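PDB 3ERV: putative C39-like peptidase from Bacillus anthracis, which is of unknown function but, as a C39-like member of the papain-like cysteine peptidase clan, probably cleaves peptide bonds with a cysteine thiol. Local coordinates for residues 85-97 with 102-114. Sequence-based numbering, arbitrary orientation.
With EDO (1,2-ethanediol), chain B.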
loop_
_atom_site.group_PDB
_atom_site.type_symbol
_atom_site.label_atom_id
_atom_site.label_comp_id
_atom_site.label_asym_id
_atom_site.label_seq_id
_atom_site.Cartn_x
_atom_site.Cartn_y
_atom_site.Cartn_z
ATOM N N VAL A 85 19.181 16.000 -6.106
ATOM C CA VAL A 85 18.210 15.051 -6.672
ATOM C C VAL A 85 17.230 14.481 -5.584
ATOM O O VAL A 85 17.674 14.069 -4.517
ATOM C CB VAL A 85 18.970 13.881 -7.316
ATOM C CG1 VAL A 85 18.049 13.002 -8.124
ATOM C CG2 VAL A 85 20.157 14.396 -8.169
ATOM N N ARG A 86 15.919 14.494 -5.859
ATOM C CA ARG A 86 14.925 13.823 -5.011
ATOM C C ARG A 86 14.937 12.292 -5.101
ATOM O O ARG A 86 15.192 11.708 -6.176
ATOM C CB ARG A 86 13.519 14.278 -5.376
ATOM C CG ARG A 86 13.370 15.759 -5.299
ATOM C CD ARG A 86 11.954 16.158 -5.552
ATOM N NE ARG A 86 11.789 17.578 -5.271
ATOM C CZ ARG A 86 11.522 18.080 -4.072
ATOM N NH1 ARG A 86 11.360 17.275 -3.032
ATOM N NH2 ARG A 86 11.405 19.392 -3.928
ATOM N N GLY A 87 14.612 11.648 -3.967
ATOM C CA GLY A 87 14.524 10.187 -3.905
ATOM C C GLY A 87 13.345 9.682 -4.694
ATOM O O GLY A 87 12.302 10.358 -4.794
ATOM N N ASN A 88 13.509 8.482 -5.242
ATOM C CA ASN A 88 12.482 7.802 -6.016
ATOM C C ASN A 88 11.773 6.750 -5.174
ATOM O O ASN A 88 12.426 5.839 -4.634
ATOM C CB ASN A 88 13.118 7.107 -7.233
ATOM C CG ASN A 88 12.088 6.728 -8.324
ATOM O OD1 ASN A 88 10.960 6.246 -8.050
ATOM N ND2 ASN A 88 12.481 6.957 -9.588
ATOM N N PRO A 89 10.434 6.859 -5.045
ATOM C CA PRO A 89 9.742 5.842 -4.200
ATOM C C PRO A 89 9.701 4.457 -4.845
ATOM O O PRO A 89 9.328 3.462 -4.174
ATOM C CB PRO A 89 8.325 6.396 -4.019
ATOM C CG PRO A 89 8.123 7.351 -5.251
ATOM C CD PRO A 89 9.539 7.943 -5.505
ATOM N N ASN A 90 10.058 4.397 -6.137
ATOM C CA ASN A 90 10.294 3.136 -6.796
ATOM C C ASN A 90 11.633 2.522 -6.413
ATOM O O ASN A 90 11.860 1.327 -6.634
ATOM C CB ASN A 90 10.150 3.253 -8.318
ATOM C CG ASN A 90 8.729 3.710 -8.745
ATOM O OD1 ASN A 90 7.748 2.967 -8.652
ATOM N ND2 ASN A 90 8.632 4.960 -9.194
ATOM N N GLU A 91 12.520 3.310 -5.815
ATOM C CA GLU A 91 13.804 2.754 -5.372
ATOM C C GLU A 91 13.804 2.351 -3.873
ATOM O O GLU A 91 14.336 1.315 -3.492
ATOM C CB GLU A 91 14.943 3.691 -5.683
ATOM C CG GLU A 91 16.264 2.949 -5.758
ATOM C CD GLU A 91 17.473 3.892 -5.739
ATOM O OE1 GLU A 91 17.331 5.039 -6.248
ATOM O OE2 GLU A 91 18.553 3.484 -5.236
ATOM N N GLY A 92 13.162 3.154 -3.049
ATOM C CA GLY A 92 13.031 2.817 -1.640
ATOM C C GLY A 92 12.028 3.749 -0.992
ATOM O O GLY A 92 11.488 4.668 -1.659
ATOM N N PHE A 93 11.804 3.554 0.314
ATOM C CA PHE A 93 11.032 4.526 1.059
ATOM C C PHE A 93 11.758 5.864 1.047
ATOM O O PHE A 93 12.932 5.947 1.410
ATOM C CB PHE A 93 10.751 4.064 2.516
ATOM C CG PHE A 93 9.841 4.979 3.246
ATOM C CD1 PHE A 93 8.500 4.670 3.382
ATOM C CD2 PHE A 93 10.320 6.202 3.758
ATOM C CE1 PHE A 93 7.620 5.566 4.065
ATOM C CE2 PHE A 93 9.458 7.111 4.409
ATOM C CZ PHE A 93 8.112 6.797 4.573
ATOM N N VAL A 94 11.056 6.934 0.675
ATOM C CA VAL A 94 11.729 8.250 0.505
ATOM C C VAL A 94 11.672 9.090 1.787
ATOM O O VAL A 94 10.581 9.570 2.197
ATOM C CB VAL A 94 11.131 9.108 -0.696
ATOM C CG1 VAL A 94 11.898 10.463 -0.856
ATOM C CG2 VAL A 94 11.156 8.343 -1.994
ATOM N N GLY A 95 12.830 9.275 2.416
ATOM C CA GLY A 95 12.883 10.079 3.579
ATOM C C GLY A 95 12.487 9.349 4.855
ATOM O O GLY A 95 12.802 8.148 5.020
ATOM N N ASN A 96 11.799 10.064 5.739
ATOM C CA ASN A 96 11.641 9.662 7.133
ATOM C C ASN A 96 10.325 8.945 7.392
ATOM O O ASN A 96 9.247 9.524 7.273
ATOM C CB ASN A 96 11.806 10.880 8.043
ATOM C CG ASN A 96 12.166 10.492 9.461
ATOM O OD1 ASN A 96 11.360 9.846 10.162
ATOM N ND2 ASN A 96 13.391 10.845 9.889
ATOM N N ILE A 97 10.414 7.636 7.642
ATOM C CA ILE A 97 9.242 6.828 7.934
ATOM C C ILE A 97 8.639 7.101 9.347
ATOM O O ILE A 97 7.454 6.878 9.571
ATOM C CB ILE A 97 9.591 5.323 7.766
ATOM C CG1 ILE A 97 8.311 4.456 7.675
ATOM C CG2 ILE A 97 10.585 4.882 8.893
ATOM C CD1 ILE A 97 8.589 3.052 7.083
ATOM N N GLU A 102 10.497 15.475 10.049
ATOM C CA GLU A 102 11.528 15.456 8.995
ATOM C C GLU A 102 10.809 15.203 7.709
ATOM O O GLU A 102 9.701 14.689 7.746
ATOM C CB GLU A 102 12.532 14.337 9.241
ATOM C CG GLU A 102 13.248 14.525 10.546
ATOM C CD GLU A 102 14.235 15.675 10.464
ATOM O OE1 GLU A 102 14.725 15.935 9.342
ATOM O OE2 GLU A 102 14.548 16.300 11.510
ATOM N N SER A 103 11.416 15.582 6.583
ATOM C CA SER A 103 10.821 15.313 5.260
ATOM C C SER A 103 10.690 13.835 4.959
ATOM O O SER A 103 11.582 13.065 5.296
ATOM C CB SER A 103 11.696 15.909 4.155
ATOM O OG SER A 103 11.879 17.277 4.407
ATOM N N GLY A 104 9.626 13.463 4.241
ATOM C CA GLY A 104 9.464 12.092 3.767
ATOM C C GLY A 104 8.250 11.970 2.888
ATOM O O GLY A 104 7.397 12.879 2.825
ATOM N N TYR A 105 8.139 10.858 2.178
ATOM C CA TYR A 105 7.004 10.671 1.333
ATOM C C TYR A 105 6.350 9.283 1.568
ATOM O O TYR A 105 5.379 9.164 2.328
ATOM C CB TYR A 105 7.437 10.886 -0.137
ATOM C CG TYR A 105 6.330 10.571 -1.133
ATOM C CD1 TYR A 105 5.114 11.274 -1.092
ATOM C CD2 TYR A 105 6.494 9.592 -2.115
ATOM C CE1 TYR A 105 4.089 10.996 -1.990
ATOM C CE2 TYR A 105 5.465 9.297 -3.016
ATOM C CZ TYR A 105 4.262 10.044 -2.942
ATOM O OH TYR A 105 3.221 9.833 -3.813
ATOM N N GLY A 106 6.924 8.228 0.975
ATOM C CA GLY A 106 6.317 6.883 1.051
ATOM C C GLY A 106 7.162 5.994 0.169
ATOM O O GLY A 106 8.295 6.355 -0.196
ATOM N N VAL A 107 6.612 4.850 -0.203
ATOM C CA VAL A 107 7.361 3.864 -0.962
ATOM C C VAL A 107 6.357 3.222 -1.903
ATOM O O VAL A 107 5.182 3.083 -1.562
ATOM C CB VAL A 107 8.034 2.802 -0.034
ATOM C CG1 VAL A 107 6.955 2.040 0.746
ATOM C CG2 VAL A 107 8.863 1.821 -0.860
ATOM N N TYR A 108 6.799 2.856 -3.098
ATOM C CA TYR A 108 5.892 2.297 -4.084
ATOM C C TYR A 108 6.010 0.763 -4.113
ATOM O O TYR A 108 6.675 0.158 -3.282
ATOM C CB TYR A 108 6.120 2.948 -5.456
ATOM C CG TYR A 108 5.478 4.329 -5.604
ATOM C CD1 TYR A 108 4.688 4.858 -4.573
ATOM C CD2 TYR A 108 5.618 5.094 -6.798
ATOM C CE1 TYR A 108 4.076 6.099 -4.684
ATOM C CE2 TYR A 108 4.993 6.355 -6.926
ATOM C CZ TYR A 108 4.210 6.848 -5.850
ATOM O OH TYR A 108 3.561 8.092 -5.898
ATOM N N HIS A 109 5.353 0.133 -5.076
ATOM C CA HIS A 109 5.192 -1.293 -5.066
ATOM C C HIS A 109 6.516 -2.109 -5.166
ATOM O O HIS A 109 6.623 -3.174 -4.576
ATOM C CB HIS A 109 4.208 -1.703 -6.175
ATOM C CG HIS A 109 4.791 -1.606 -7.552
ATOM N ND1 HIS A 109 5.377 -2.685 -8.187
ATOM C CD2 HIS A 109 4.914 -0.556 -8.401
ATOM C CE1 HIS A 109 5.828 -2.304 -9.377
ATOM N NE2 HIS A 109 5.554 -1.018 -9.531
ATOM N N GLY A 110 7.518 -1.632 -5.903
ATOM C CA GLY A 110 8.737 -2.465 -6.097
ATOM C C GLY A 110 9.432 -2.860 -4.786
ATOM O O GLY A 110 9.549 -4.060 -4.416
ATOM N N PRO A 111 9.922 -1.860 -4.062
ATOM C CA PRO A 111 10.623 -2.039 -2.782
ATOM C C PRO A 111 9.666 -2.685 -1.782
ATOM O O PRO A 111 10.047 -3.527 -0.978
ATOM C CB PRO A 111 10.945 -0.577 -2.356
ATOM C CG PRO A 111 10.877 0.236 -3.692
ATOM C CD PRO A 111 9.765 -0.449 -4.441
ATOM N N LEU A 112 8.401 -2.296 -1.844
ATOM C CA LEU A 112 7.467 -2.876 -0.924
ATOM C C LEU A 112 7.326 -4.389 -1.196
ATOM O O LEU A 112 7.252 -5.182 -0.249
ATOM C CB LEU A 112 6.129 -2.146 -0.987
ATOM C CG LEU A 112 5.165 -2.375 0.179
ATOM C CD1 LEU A 112 5.794 -2.125 1.579
ATOM C CD2 LEU A 112 3.890 -1.487 -0.037
ATOM N N PHE A 113 7.275 -4.770 -2.478
ATOM C CA PHE A 113 7.280 -6.180 -2.886
ATOM C C PHE A 113 8.549 -6.939 -2.440
ATOM O O PHE A 113 8.481 -8.077 -1.960
ATOM C CB PHE A 113 7.115 -6.301 -4.406
ATOM C CG PHE A 113 7.160 -7.734 -4.916
ATOM C CD1 PHE A 113 6.178 -8.660 -4.542
ATOM C CD2 PHE A 113 8.188 -8.158 -5.750
ATOM C CE1 PHE A 113 6.185 -9.957 -5.010
ATOM C CE2 PHE A 113 8.218 -9.488 -6.220
ATOM C CZ PHE A 113 7.203 -10.388 -5.837
ATOM N N GLN A 114 9.704 -6.316 -2.578
ATOM C CA GLN A 114 10.913 -6.962 -2.122
ATOM C C GLN A 114 10.830 -7.284 -0.633
ATOM O O GLN A 114 11.316 -8.325 -0.196
ATOM C CB GLN A 114 12.155 -6.102 -2.392
ATOM C CG GLN A 114 12.524 -6.048 -3.831
ATOM C CD GLN A 114 12.571 -7.445 -4.475
ATOM O OE1 GLN A 114 11.899 -7.694 -5.482
ATOM N NE2 GLN A 114 13.350 -8.364 -3.882
HETATM C C1 EDO B . 13.687 6.421 8.416
HETATM O O1 EDO B . 13.049 6.465 7.144
HETATM C C2 EDO B . 15.037 7.081 8.431
HETATM O O2 EDO B . 14.913 8.500 8.535
HETATM O O HOH W 1 8.133 0.432 -7.669
#
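V94 N donates to G106 O, while Y105 N returns a 2.8 Å bond to V94 O. With N96 N bonded to S103 O, these bonds frame a single antiparallel bridge, G95 with G104, their CA atoms 4.0 Å apart. The chain runs out along 93-96, turns, and comes back beside itself before entering helix 109-119 of the C39-like peptidase fold.

One face of the F93 ring lies against G106, CE1 3.5 Å from G106 CA, and I97 CB lies over the opposite face, toward the rim. Setting CG anti to the backbone N (chi1 -174°) turns this ring against the bare backbone of G106, while V107 CB packs on F93 CD1.

Further along, P89 sits over the Y108 ring in a CH-pi contact, CG 3.8 Å from the ring centroid, and meets the edge of the Y105 ring. The two tyrosine hydroxyls share a hydrogen bond, and Y108 OH also bonds S172 O, so the proline packs against a linked aromatic pair. Y108, the N-cap residue, gives its N-H to P89 O from above the carbonyl plane. P111, in the helix's first turn, puts CG 3.3 Å from N90 O.

In the second shell, the 93-94 strand lies parallel to strand 77-82, with F93 and G95 bonded to V78. N88 OD1 accepts N90 N in an Asx turn and also takes N90 ND2. The ND2 bond helps orient the N90 amide, whose OD1 accepts a 2.7 Å bond from a water that in turn accepts from G110 N.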